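Local coordinates for nitrilotriacetate monooxygenase (Burkholderia pseudomallei, PDB 3SDO), which probably acts as an FMN-dependent monooxygenase of the NtaA/SnaA/DszA family, inserting oxygen from O2 into an organic substrate, at residues 15-20 with 71-76; 26-31 with 398-403; 43-48 with 404-409; 62-67 with 131-136. All blocks are in the same frame, centred on the assembly; numbering follows the deposited sequence.

Contact 1. Residues 15-20 with 71-76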
loop_
_atom_site.group_PDB
_atom_site.type_symbol
_atom_site.label_atom_id
_atom_site.label_comp_id
_atom_site.label_asym_id
_atom_site.label_seq_id
_atom_site.Cartn_x
_atom_site.Cartn_y
_atom_site.Cartn_z
ATOM N N LEU A 15 -6.786 -16.117 -1.822
ATOM C CA LEU A 15 -5.410 -15.726 -1.583
ATOM C C LEU A 15 -4.739 -15.591 -2.932
ATOM O O LEU A 15 -4.574 -16.587 -3.648
ATOM C CB LEU A 15 -4.669 -16.783 -0.755
ATOM C CG LEU A 15 -3.121 -16.646 -0.731
ATOM C CD1 LEU A 15 -2.742 -15.346 -0.029
ATOM C CD2 LEU A 15 -2.385 -17.857 -0.100
ATOM N N ILE A 16 -4.332 -14.384 -3.306
ATOM C CA ILE A 16 -3.598 -14.242 -4.558
ATOM C C ILE A 16 -2.121 -14.113 -4.227
ATOM O O ILE A 16 -1.611 -13.015 -4.010
ATOM C CB ILE A 16 -4.114 -13.075 -5.396
ATOM C CG1 ILE A 16 -5.637 -13.151 -5.512
ATOM C CG2 ILE A 16 -3.477 -13.100 -6.763
ATOM C CD1 ILE A 16 -6.237 -12.042 -6.347
ATOM N N GLN A 17 -1.450 -15.261 -4.144
ATOM C CA GLN A 17 -0.048 -15.335 -3.805
ATOM C C GLN A 17 0.773 -15.361 -5.098
ATOM O O GLN A 17 1.494 -16.309 -5.364
ATOM C CB GLN A 17 0.209 -16.594 -2.984
ATOM C CG GLN A 17 1.526 -16.643 -2.245
ATOM C CD GLN A 17 1.529 -15.804 -0.977
ATOM O OE1 GLN A 17 0.873 -14.771 -0.909
ATOM N NE2 GLN A 17 2.321 -16.221 0.016
ATOM N N GLY A 18 0.660 -14.291 -5.881
ATOM C CA GLY A 18 1.340 -14.198 -7.155
ATOM C C GLY A 18 1.062 -15.426 -7.984
ATOM O O GLY A 18 -0.096 -15.820 -8.157
ATOM N N ALA A 19 2.129 -16.077 -8.408
ATOM C CA ALA A 19 2.050 -17.287 -9.230
ATOM C C ALA A 19 1.245 -18.412 -8.623
ATOM O O ALA A 19 0.639 -19.197 -9.358
ATOM C CB ALA A 19 3.462 -17.794 -9.586
ATOM N N GLY A 20 1.260 -18.537 -7.299
ATOM C CA GLY A 20 0.510 -19.592 -6.643
ATOM C C GLY A 20 0.967 -19.872 -5.230
ATOM O O GLY A 20 2.028 -19.421 -4.808
ATOM N N PRO A 71 10.468 -18.119 -4.059
ATOM C CA PRO A 71 10.277 -17.098 -5.082
ATOM C C PRO A 71 9.323 -15.963 -4.713
ATOM O O PRO A 71 9.670 -14.796 -4.893
ATOM C CB PRO A 71 9.743 -17.906 -6.266
ATOM C CG PRO A 71 10.509 -19.203 -6.148
ATOM C CD PRO A 71 10.607 -19.462 -4.658
ATOM N N HIS A 72 8.147 -16.273 -4.189
ATOM C CA HIS A 72 7.164 -15.207 -3.911
ATOM C C HIS A 72 7.630 -14.256 -2.783
ATOM O O HIS A 72 7.344 -13.039 -2.803
ATOM C CB HIS A 72 5.766 -15.764 -3.587
ATOM C CG HIS A 72 4.741 -14.685 -3.442
ATOM N ND1 HIS A 72 4.187 -14.050 -4.530
ATOM C CD2 HIS A 72 4.220 -14.079 -2.345
ATOM C CE1 HIS A 72 3.356 -13.109 -4.110
ATOM N NE2 HIS A 72 3.358 -13.105 -2.791
ATOM N N PHE A 73 8.370 -14.807 -1.833
ATOM C CA PHE A 73 8.940 -14.024 -0.746
ATOM C C PHE A 73 10.149 -13.177 -1.191
ATOM O O PHE A 73 10.473 -12.175 -0.547
ATOM C CB PHE A 73 9.327 -14.937 0.406
ATOM C CG PHE A 73 8.156 -15.473 1.197
ATOM C CD1 PHE A 73 7.280 -16.408 0.645
ATOM C CD2 PHE A 73 7.962 -15.076 2.521
ATOM C CE1 PHE A 73 6.193 -16.923 1.395
ATOM C CE2 PHE A 73 6.882 -15.578 3.281
ATOM C CZ PHE A 73 5.994 -16.493 2.710
ATOM N N LEU A 74 10.812 -13.569 -2.283
ATOM C CA LEU A 74 11.952 -12.804 -2.812
ATOM C C LEU A 74 11.506 -11.490 -3.473
ATOM O O LEU A 74 12.232 -10.505 -3.457
ATOM C CB LEU A 74 12.759 -13.635 -3.824
ATOM C CG LEU A 74 13.604 -14.781 -3.263
ATOM C CD1 LEU A 74 14.065 -15.701 -4.389
ATOM C CD2 LEU A 74 14.805 -14.250 -2.473
ATOM N N ASN A 75 10.304 -11.472 -4.033
ATOM C CA ASN A 75 9.812 -10.303 -4.768
ATOM C C ASN A 75 8.302 -10.365 -4.875
ATOM O O ASN A 75 7.738 -11.285 -5.479
ATOM C CB ASN A 75 10.446 -10.227 -6.173
ATOM C CG ASN A 75 11.147 -8.905 -6.443
ATOM O OD1 ASN A 75 10.653 -8.048 -7.191
ATOM N ND2 ASN A 75 12.316 -8.744 -5.861
ATOM N N ARG A 76 7.660 -9.380 -4.265
ATOM C CA ARG A 76 6.217 -9.283 -4.208
ATOM C C ARG A 76 5.844 -7.821 -4.104
ATOM O O ARG A 76 6.696 -6.988 -3.758
ATOM C CB ARG A 76 5.668 -10.046 -2.985
ATOM C CG ARG A 76 6.225 -9.579 -1.651
ATOM C CD ARG A 76 6.135 -10.633 -0.513
ATOM N NE ARG A 76 4.766 -11.055 -0.228
ATOM C CZ ARG A 76 4.418 -12.137 0.478
ATOM N NH1 ARG A 76 3.140 -12.427 0.627
ATOM N NH2 ARG A 76 5.329 -12.953 1.009
HETATM O O HOH W 1 3.092 -14.523 2.447
#
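His72 of helix 71-74 lays its imidazole against the side chain of Gln17, and this stack carries most of the contact. CG of His72 stands anti to the backbone N (chi1 -174°), on a CB that points toward loop 15-20. Gln17 CG sits over one face, a CH-pi contact 3.9 Å from the ring centroid, and the amide follows, its plane 22° from that of the ring, with CD 3.5 Å from His72 CD2. His72 CE1 approaches Gly18 N at 3.4 Å, while ND1 is engaged by Ser36 OG. Gly18 belongs to a type II' turn, Gln17 to Gly20, that follows strand 11-15 at the C-terminal end of the luciferase-like TIM barrel, the active-site end of such barrels. Phe73 CE1 lies a looser 4.2 Å from Gln17 NE2. Arg76 CB lies toward the rim of the opposite face of the His72 ring, His72 CD2 sits over the centre of the guanidinium, and NH2 stands 3.6 Å above the centre of the Phe73 ring. Water 1 accepts from both Arg76 NH1, at 2.8 Å, and Gln17 NE2, at 3.1 Å. Asp61, a predicted FMN ligand, forms a long, weak ion pair with Arg76 NE.

Contact 2. Residues 26-31 with 398-403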
loop_
_atom_site.group_PDB
_atom_site.type_symbol
_atom_site.label_atom_id
_atom_site.label_comp_id
_atom_site.label_asym_id
_atom_site.label_seq_id
_atom_site.Cartn_x
_atom_site.Cartn_y
_atom_site.Cartn_z
ATOM N N TRP A 26 5.754 -20.388 -10.228
ATOM C CA TRP A 26 6.286 -19.539 -11.319
ATOM C C TRP A 26 6.712 -20.358 -12.545
ATOM O O TRP A 26 6.879 -19.797 -13.642
ATOM C CB TRP A 26 7.485 -18.694 -10.865
ATOM C CG TRP A 26 8.737 -19.467 -10.551
ATOM C CD1 TRP A 26 9.069 -20.059 -9.348
ATOM C CD2 TRP A 26 9.839 -19.719 -11.431
ATOM N NE1 TRP A 26 10.291 -20.680 -9.438
ATOM C CE2 TRP A 26 10.794 -20.484 -10.703
ATOM C CE3 TRP A 26 10.120 -19.371 -12.754
ATOM C CZ2 TRP A 26 12.002 -20.901 -11.258
ATOM C CZ3 TRP A 26 11.324 -19.813 -13.317
ATOM C CH2 TRP A 26 12.252 -20.558 -12.565
ATOM N N LYS A 27 6.963 -21.651 -12.337
ATOM C CA LYS A 27 7.348 -22.558 -13.420
ATOM C C LYS A 27 6.153 -23.037 -14.254
ATOM O O LYS A 27 6.348 -23.572 -15.348
ATOM C CB LYS A 27 8.052 -23.819 -12.890
ATOM C CG LYS A 27 9.312 -23.627 -12.063
ATOM C CD LYS A 27 9.962 -25.016 -11.828
ATOM C CE LYS A 27 11.061 -24.988 -10.798
ATOM N NZ LYS A 27 11.490 -26.354 -10.302
ATOM N N HIS A 28 4.933 -22.920 -13.729
ATOM C CA HIS A 28 3.769 -23.476 -14.436
ATOM C C HIS A 28 3.360 -22.603 -15.621
ATOM O O HIS A 28 3.243 -21.383 -15.458
ATOM C CB HIS A 28 2.564 -23.666 -13.504
ATOM C CG HIS A 28 1.575 -24.636 -14.051
ATOM N ND1 HIS A 28 0.507 -24.243 -14.820
ATOM C CD2 HIS A 28 1.561 -25.988 -14.038
ATOM C CE1 HIS A 28 -0.152 -25.318 -15.222
ATOM N NE2 HIS A 28 0.476 -26.391 -14.770
ATOM N N PRO A 29 3.121 -23.222 -16.808
ATOM C CA PRO A 29 2.786 -22.442 -18.009
ATOM C C PRO A 29 1.473 -21.669 -17.973
ATOM O O PRO A 29 1.282 -20.811 -18.804
ATOM C CB PRO A 29 2.741 -23.487 -19.138
ATOM C CG PRO A 29 2.674 -24.815 -18.474
ATOM C CD PRO A 29 3.267 -24.664 -17.104
ATOM N N SER A 30 0.573 -21.961 -17.038
ATOM C CA SER A 30 -0.687 -21.219 -16.956
ATOM C C SER A 30 -0.553 -19.820 -16.313
ATOM O O SER A 30 -1.544 -19.081 -16.236
ATOM C CB SER A 30 -1.735 -22.038 -16.191
ATOM O OG SER A 30 -1.459 -22.097 -14.776
ATOM N N VAL A 31 0.636 -19.476 -15.818
ATOM C CA VAL A 31 0.903 -18.137 -15.290
ATOM C C VAL A 31 2.138 -17.537 -15.950
ATOM O O VAL A 31 2.986 -18.273 -16.438
ATOM C CB VAL A 31 1.076 -18.149 -13.730
ATOM C CG1 VAL A 31 -0.176 -18.734 -13.042
ATOM C CG2 VAL A 31 2.345 -18.914 -13.331
ATOM N N LEU A 398 -4.800 -21.572 -3.959
ATOM C CA LEU A 398 -4.639 -22.535 -5.042
ATOM C C LEU A 398 -3.157 -22.728 -5.362
ATOM O O LEU A 398 -2.398 -21.765 -5.410
ATOM C CB LEU A 398 -5.432 -22.126 -6.279
ATOM C CG LEU A 398 -6.938 -22.185 -5.991
ATOM C CD1 LEU A 398 -7.690 -21.093 -6.717
ATOM C CD2 LEU A 398 -7.488 -23.602 -6.282
ATOM N N PRO A 399 -2.737 -23.990 -5.570
ATOM C CA PRO A 399 -1.326 -24.252 -5.810
ATOM C C PRO A 399 -0.739 -23.388 -6.955
ATOM O O PRO A 399 0.369 -22.871 -6.840
ATOM C CB PRO A 399 -1.308 -25.758 -6.158
ATOM C CG PRO A 399 -2.440 -26.312 -5.464
ATOM C CD PRO A 399 -3.518 -25.237 -5.521
ATOM N N VAL A 400 -1.508 -23.224 -8.031
ATOM C CA VAL A 400 -1.138 -22.375 -9.160
ATOM C C VAL A 400 -2.346 -21.468 -9.437
ATOM O O VAL A 400 -3.438 -21.963 -9.699
ATOM C CB VAL A 400 -0.766 -23.224 -10.412
ATOM C CG1 VAL A 400 -0.542 -22.327 -11.638
ATOM C CG2 VAL A 400 0.493 -24.079 -10.153
ATOM N N THR A 401 -2.144 -20.156 -9.346
ATOM C CA THR A 401 -3.229 -19.172 -9.410
ATOM C C THR A 401 -3.921 -19.121 -10.794
ATOM O O THR A 401 -5.084 -18.714 -10.900
ATOM C CB THR A 401 -2.705 -17.758 -9.066
ATOM O OG1 THR A 401 -1.808 -17.816 -7.935
ATOM C CG2 THR A 401 -3.859 -16.818 -8.760
ATOM N N GLY A 402 -3.194 -19.515 -11.835
ATOM C CA GLY A 402 -3.735 -19.627 -13.198
ATOM C C GLY A 402 -4.802 -20.701 -13.317
ATOM O O GLY A 402 -5.983 -20.444 -13.090
ATOM N N PHE A 403 -4.410 -21.916 -13.674
ATOM C CA PHE A 403 -5.406 -22.974 -13.899
ATOM C C PHE A 403 -6.177 -23.311 -12.642
ATOM O O PHE A 403 -7.338 -23.677 -12.724
ATOM C CB PHE A 403 -4.789 -24.235 -14.506
ATOM C CG PHE A 403 -4.161 -25.155 -13.506
ATOM C CD1 PHE A 403 -4.922 -26.091 -12.844
ATOM C CD2 PHE A 403 -2.808 -25.084 -13.237
ATOM C CE1 PHE A 403 -4.346 -26.955 -11.935
ATOM C CE2 PHE A 403 -2.226 -25.940 -12.325
ATOM C CZ PHE A 403 -2.994 -26.879 -11.669
#
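His28, Phe403 and Val400 bury the most surface where the loop after the first strand of the luciferase-like TIM barrel meets the start of helix 401-418. The His28 imidazole lies between Phe403 CE2, over one face, and Pro29 CD, on the other. The two aromatic rings are neither stacked nor perpendicular: their planes stand 44° apart, and the closest atoms are His28 CE1 and Phe403 CD2 at 3.3 Å. Val400 comes in beside them. Its CG1, anti to the backbone N (chi1 173°), reaches His28 ND1 at 3.9 Å and Val31 CG1 at the same separation, and comes closest to Ser30 OG, at 3.3 Å. His28 NE2 bonds to Gln290 OE1, and Phe403 also rests on Val291 of helix 281-292. Gly402 lets the loop come close, its N lying 3.3 Å from Val31 CG1. Ser30 supplies the polar link. Its backbone N-H is accepted by His28 ND1, and its OG pairs with that ND1 at 2.9 Å, where either atom could be the donor, while lying near the plane of the Phe403 ring at its edge; the same OG accepts the backbone N-H of Phe403 at 3.2 Å, with an N-H...O angle of 157°.

Contact 3. Residues 43-48 with 404-409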
loop_
_atom_site.group_PDB
_atom_site.type_symbol
_atom_site.label_atom_id
_atom_site.label_comp_id
_atom_site.label_asym_id
_atom_site.label_seq_id
_atom_site.Cartn_x
_atom_site.Cartn_y
_atom_site.Cartn_z
ATOM N N VAL A 43 -4.637 -8.109 -11.594
ATOM C CA VAL A 43 -5.907 -7.564 -12.063
ATOM C C VAL A 43 -6.771 -8.655 -12.722
ATOM O O VAL A 43 -7.958 -8.777 -12.451
ATOM C CB VAL A 43 -5.731 -6.398 -13.065
ATOM C CG1 VAL A 43 -7.126 -5.937 -13.572
ATOM C CG2 VAL A 43 -4.960 -5.211 -12.430
ATOM N N ASP A 44 -6.160 -9.438 -13.586
ATOM C CA ASP A 44 -6.854 -10.535 -14.248
ATOM C C ASP A 44 -7.436 -11.547 -13.250
ATOM O O ASP A 44 -8.628 -11.888 -13.326
ATOM C CB ASP A 44 -5.908 -11.220 -15.224
ATOM C CG ASP A 44 -6.504 -12.462 -15.844
ATOM O OD1 ASP A 44 -6.999 -12.365 -16.967
ATOM O OD2 ASP A 44 -6.496 -13.524 -15.207
ATOM N N ARG A 45 -6.621 -11.961 -12.281
ATOM C CA ARG A 45 -7.064 -12.889 -11.252
ATOM C C ARG A 45 -8.119 -12.283 -10.319
ATOM O O ARG A 45 -9.097 -12.945 -9.991
ATOM C CB ARG A 45 -5.886 -13.419 -10.465
ATOM C CG ARG A 45 -4.840 -14.163 -11.300
ATOM C CD ARG A 45 -5.330 -15.471 -11.835
ATOM N NE ARG A 45 -6.124 -15.334 -13.057
ATOM C CZ ARG A 45 -6.775 -16.323 -13.657
ATOM N NH1 ARG A 45 -7.466 -16.078 -14.772
ATOM N NH2 ARG A 45 -6.727 -17.556 -13.169
ATOM N N ALA A 46 -7.945 -11.031 -9.899
ATOM C CA ALA A 46 -8.959 -10.378 -9.065
ATOM C C ALA A 46 -10.294 -10.287 -9.801
ATOM O O ALA A 46 -11.343 -10.555 -9.210
ATOM C CB ALA A 46 -8.489 -8.977 -8.579
ATOM N N ARG A 47 -10.250 -9.947 -11.093
ATOM C CA ARG A 47 -11.479 -9.842 -11.906
ATOM C C ARG A 47 -12.143 -11.187 -12.146
ATOM O O ARG A 47 -13.352 -11.305 -12.081
ATOM C CB ARG A 47 -11.197 -9.146 -13.238
ATOM C CG ARG A 47 -10.985 -7.650 -13.051
ATOM C CD ARG A 47 -10.604 -6.999 -14.343
ATOM N NE ARG A 47 -10.649 -5.540 -14.271
ATOM C CZ ARG A 47 -10.155 -4.747 -15.211
ATOM N NH1 ARG A 47 -9.538 -5.272 -16.283
ATOM N NH2 ARG A 47 -10.289 -3.434 -15.105
ATOM N N ARG A 48 -11.327 -12.202 -12.376
ATOM C CA ARG A 48 -11.800 -13.576 -12.526
ATOM C C ARG A 48 -12.566 -14.005 -11.282
ATOM O O ARG A 48 -13.672 -14.551 -11.375
ATOM C CB ARG A 48 -10.603 -14.503 -12.752
ATOM C CG ARG A 48 -10.935 -15.867 -13.309
ATOM C CD ARG A 48 -11.304 -15.778 -14.769
ATOM N NE ARG A 48 -11.177 -17.058 -15.452
ATOM C CZ ARG A 48 -12.142 -17.963 -15.582
ATOM N NH1 ARG A 48 -13.357 -17.763 -15.091
ATOM N NH2 ARG A 48 -11.890 -19.067 -16.248
ATOM N N GLY A 404 -5.553 -23.167 -11.474
ATOM C CA GLY A 404 -6.247 -23.439 -10.215
ATOM C C GLY A 404 -7.530 -22.645 -10.035
ATOM O O GLY A 404 -8.595 -23.209 -9.715
ATOM N N LEU A 405 -7.443 -21.326 -10.197
ATOM C CA LEU A 405 -8.627 -20.500 -10.047
ATOM C C LEU A 405 -9.621 -20.716 -11.190
ATOM O O LEU A 405 -10.829 -20.762 -10.955
ATOM C CB LEU A 405 -8.250 -19.021 -9.965
ATOM C CG LEU A 405 -9.367 -18.008 -9.695
ATOM C CD1 LEU A 405 -10.008 -18.219 -8.326
ATOM C CD2 LEU A 405 -8.762 -16.598 -9.780
ATOM N N ASP A 406 -9.127 -20.813 -12.426
ATOM C CA ASP A 406 -10.000 -21.059 -13.571
ATOM C C ASP A 406 -10.848 -22.314 -13.331
ATOM O O ASP A 406 -12.069 -22.282 -13.499
ATOM C CB ASP A 406 -9.205 -21.259 -14.859
ATOM C CG ASP A 406 -8.487 -20.001 -15.318
ATOM O OD1 ASP A 406 -8.703 -18.915 -14.749
ATOM O OD2 ASP A 406 -7.710 -20.101 -16.268
ATOM N N ASP A 407 -10.196 -23.417 -12.956
ATOM C CA ASP A 407 -10.915 -24.677 -12.690
ATOM C C ASP A 407 -11.948 -24.500 -11.605
ATOM O O ASP A 407 -13.084 -25.012 -11.705
ATOM C CB ASP A 407 -9.972 -25.788 -12.235
ATOM C CG ASP A 407 -9.108 -26.348 -13.360
ATOM O OD1 ASP A 407 -9.311 -25.986 -14.533
ATOM O OD2 ASP A 407 -8.187 -27.140 -13.040
ATOM N N PHE A 408 -11.553 -23.835 -10.522
ATOM C CA PHE A 408 -12.437 -23.711 -9.387
ATOM C C PHE A 408 -13.683 -22.903 -9.758
ATOM O O PHE A 408 -14.813 -23.325 -9.486
ATOM C CB PHE A 408 -11.719 -23.096 -8.182
ATOM C CG PHE A 408 -12.594 -22.957 -6.993
ATOM C CD1 PHE A 408 -13.282 -21.775 -6.767
ATOM C CD2 PHE A 408 -12.778 -24.028 -6.125
ATOM C CE1 PHE A 408 -14.131 -21.650 -5.681
ATOM C CE2 PHE A 408 -13.622 -23.908 -5.049
ATOM C CZ PHE A 408 -14.305 -22.716 -4.829
ATOM N N VAL A 409 -13.491 -21.750 -10.391
ATOM C CA VAL A 409 -14.635 -20.887 -10.705
ATOM C C VAL A 409 -15.507 -21.458 -11.817
ATOM O O VAL A 409 -16.721 -21.304 -11.782
ATOM C CB VAL A 409 -14.223 -19.403 -11.030
ATOM C CG1 VAL A 409 -13.518 -18.775 -9.835
ATOM C CG2 VAL A 409 -13.370 -19.307 -12.260
#
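A salt-bridge network of Asp44, Arg45, Arg48 and Asp406 joins two helices that run nearly parallel on the outside of the TIM barrel, their local axes 10.8 Å apart and 13° from alignment. Arg45 bridges the two acids. Its chain is bent at chi2 and chi3, and NE and NH1 both bind Asp44 OD2 on its own helix, each at 2.8 Å. The other end of the group faces across: NH1 and NH2 converge on the single oxygen OD1 of Asp406, NH2 at 2.9 Å. That oxygen lies close to the guanidinium plane, yet the carboxylate is turned 73° against it. NH1 uses the syn lone pair of OD1, whereas NH2 meets OD1 from above the carboxylate plane. Arg48 NE adds a weak third bond to OD1 at 3.2 Å, although the stronger partner of Arg48 is Asp410, reached through NH2. Two guanidinium N-H donors and a weak third on one oxygen would be expected to favour the ionised form of Asp406. Val409 CG2 lies over a face of the Arg48 guanidinium, 3.2 Å from NH1. Beneath the charges, Leu405 CD2 packs on Arg45 O at 3.7 Å. Leu405 also touches Ile54, in the loop between helix 39-51 and strand 56-59, and Phe408 meets Phe12 of strand 11-15 edge-to-face, tying helix 401-418 to the barrel wall.

Contact 4. Residues 62-67 with 131-136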
loop_
_atom_site.group_PDB
_atom_site.type_symbol
_atom_site.label_atom_id
_atom_site.label_comp_id
_atom_site.label_asym_id
_atom_site.label_seq_id
_atom_site.Cartn_x
_atom_site.Cartn_y
_atom_site.Cartn_z
ATOM N N SER A 62 4.983 -10.393 3.628
ATOM C CA SER A 62 6.212 -10.619 4.374
ATOM C C SER A 62 7.098 -9.388 4.270
ATOM O O SER A 62 6.925 -8.561 3.373
ATOM C CB SER A 62 6.954 -11.845 3.824
ATOM O OG SER A 62 7.299 -11.660 2.448
ATOM N N ALA A 63 8.052 -9.267 5.193
ATOM C CA ALA A 63 8.980 -8.139 5.179
ATOM C C ALA A 63 10.391 -8.577 5.562
ATOM O O ALA A 63 11.088 -7.864 6.270
ATOM C CB ALA A 63 8.489 -7.036 6.105
ATOM N N TYR A 64 10.799 -9.735 5.059
ATOM C CA TYR A 64 12.104 -10.327 5.372
ATOM C C TYR A 64 12.493 -11.280 4.265
ATOM O O TYR A 64 11.670 -12.083 3.811
ATOM C CB TYR A 64 12.091 -11.059 6.719
ATOM C CG TYR A 64 13.461 -11.526 7.153
ATOM C CD1 TYR A 64 14.459 -10.603 7.462
ATOM C CD2 TYR A 64 13.770 -12.884 7.242
ATOM C CE1 TYR A 64 15.719 -11.014 7.854
ATOM C CE2 TYR A 64 15.048 -13.304 7.633
ATOM C CZ TYR A 64 16.011 -12.354 7.936
ATOM O OH TYR A 64 17.290 -12.729 8.311
ATOM N N VAL A 65 13.749 -11.177 3.843
ATOM C CA VAL A 65 14.292 -11.948 2.731
ATOM C C VAL A 65 15.639 -12.486 3.103
ATOM O O VAL A 65 16.411 -11.791 3.775
ATOM C CB VAL A 65 14.525 -11.051 1.481
ATOM C CG1 VAL A 65 15.320 -11.793 0.384
ATOM C CG2 VAL A 65 13.250 -10.587 0.955
ATOM N N THR A 66 15.905 -13.727 2.684
ATOM C CA THR A 66 17.264 -14.286 2.652
ATOM C C THR A 66 17.468 -14.960 1.296
ATOM O O THR A 66 16.505 -15.216 0.580
ATOM C CB THR A 66 17.514 -15.361 3.749
ATOM O OG1 THR A 66 16.970 -16.617 3.316
ATOM C CG2 THR A 66 16.907 -14.967 5.084
ATOM N N PRO A 67 18.724 -15.277 0.938
ATOM C CA PRO A 67 18.920 -15.969 -0.352
ATOM C C PRO A 67 18.243 -17.361 -0.433
ATOM O O PRO A 67 18.185 -17.925 -1.504
ATOM C CB PRO A 67 20.456 -16.081 -0.485
ATOM C CG PRO A 67 21.021 -15.044 0.507
ATOM C CD PRO A 67 19.999 -14.929 1.606
ATOM N N SER A 131 2.526 -12.499 14.782
ATOM C CA SER A 131 3.878 -13.020 14.585
ATOM C C SER A 131 4.325 -12.741 13.157
ATOM O O SER A 131 3.537 -12.894 12.227
ATOM C CB SER A 131 3.901 -14.539 14.820
ATOM N N SER A 132 5.575 -12.319 12.987
ATOM C CA SER A 132 6.186 -12.194 11.673
ATOM C C SER A 132 7.261 -13.290 11.494
ATOM O O SER A 132 7.707 -13.878 12.477
ATOM C CB SER A 132 6.808 -10.796 11.531
ATOM O OG SER A 132 5.821 -9.761 11.597
ATOM N N ILE A 133 7.672 -13.552 10.248
ATOM C CA ILE A 133 8.794 -14.458 9.959
ATOM C C ILE A 133 9.956 -14.127 10.878
ATOM O O ILE A 133 10.273 -12.943 11.073
ATOM C CB ILE A 133 9.373 -14.271 8.519
ATOM C CG1 ILE A 133 8.407 -14.721 7.437
ATOM C CG2 ILE A 133 10.684 -15.063 8.354
ATOM C CD1 ILE A 133 8.941 -14.445 6.023
ATOM N N GLU A 134 10.610 -15.155 11.413
ATOM C CA GLU A 134 11.780 -14.948 12.251
ATOM C C GLU A 134 12.838 -14.188 11.453
ATOM O O GLU A 134 13.164 -14.586 10.330
ATOM C CB GLU A 134 12.363 -16.283 12.771
ATOM C CG GLU A 134 13.145 -16.122 14.085
ATOM C CD GLU A 134 14.142 -17.233 14.371
ATOM O OE1 GLU A 134 14.261 -18.193 13.569
ATOM O OE2 GLU A 134 14.816 -17.142 15.431
ATOM N N GLY A 135 13.350 -13.097 12.031
ATOM C CA GLY A 135 14.319 -12.225 11.361
ATOM C C GLY A 135 13.766 -10.877 10.893
ATOM O O GLY A 135 14.527 -9.938 10.668
ATOM N N THR A 136 12.445 -10.775 10.728
ATOM C CA THR A 136 11.806 -9.542 10.271
ATOM C C THR A 136 12.249 -8.314 11.047
ATOM O O THR A 136 12.482 -7.269 10.463
ATOM C CB THR A 136 10.264 -9.648 10.331
ATOM O OG1 THR A 136 9.850 -10.821 9.617
ATOM C CG2 THR A 136 9.576 -8.384 9.696
HETATM O O HOH W 2 8.094 -10.669 7.525
#
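The Tyr64 ring takes a type II turn, Ile133 to Thr136, against one of its faces. Gly135 C lies 3.5 Å above the ring plane and Thr136 N 3.7 Å above it, both offset toward the rim, while Gly135 CA makes a CH-pi contact 3.9 Å from the centroid and only 11° off the normal. Gly135 O sits above the same face, 3.2 Å from Tyr64 CE1; Glu134 O comes in obliquely, near CE2. Ile133 CG2 also approaches obliquely, touching Tyr64 CD2 at 3.9 Å. In Tyr64, CG is anti to the backbone N (chi1 -173°), and CB points toward the turn. Gly135 has positive phi, a geometry that favours glycine, and the absence of a side chain lets the backbone lie flat on the aromatic face. Alongside, Ile133 CD1 touches Ser62 CB, and Thr136 CG2 meets Ala63 CB at 4.0 Å. Both loops follow strands of the luciferase-like barrel, 56-59 and 124-129, and lie close to the predicted FMN ligands Asp61 and His147. Asn205 of the second subunit bonds to Ser62 O. Polar contact between the loops runs through water 2, which accepts from Ala63 N and donates to Thr136 OG1, each at 2.7 Å. Thr136 OG1 gives its own hydrogen to Ile133 O, which fixes the direction of these bonds: Ala63 N to water, water to OG1, OG1 to Ile133 O, an oxygen that also accepts Thr136 N.

How the contacts relate
The four contacts show how loops and helices around one TIM barrel are joined: contacts 1, 2 and 3 touch one another, and contact 4 joins through contact 1. Contacts 1 and 2, centres 11 Å apart, meet at Thr401, whose OG1 lies 2.6 Å from Gly18 O and whose N lies 2.9 Å from Ala19 O. Thr401 O in turn lies 3.0 Å from Arg45 NH2, linking contact 2 to contact 3. Phe73 CE2 stands 3.6 Å from Ile133 CD1 between contacts 1 and 4. Contacts 1 and 4 lie beside predicted FMN ligands, Arg76 about 4 Å from Asp61 and Glu134 about 5 Å from His147 between side chains; contacts 2 and 3 lie away. Contacts 1, 2 and 4 touch the second subunit.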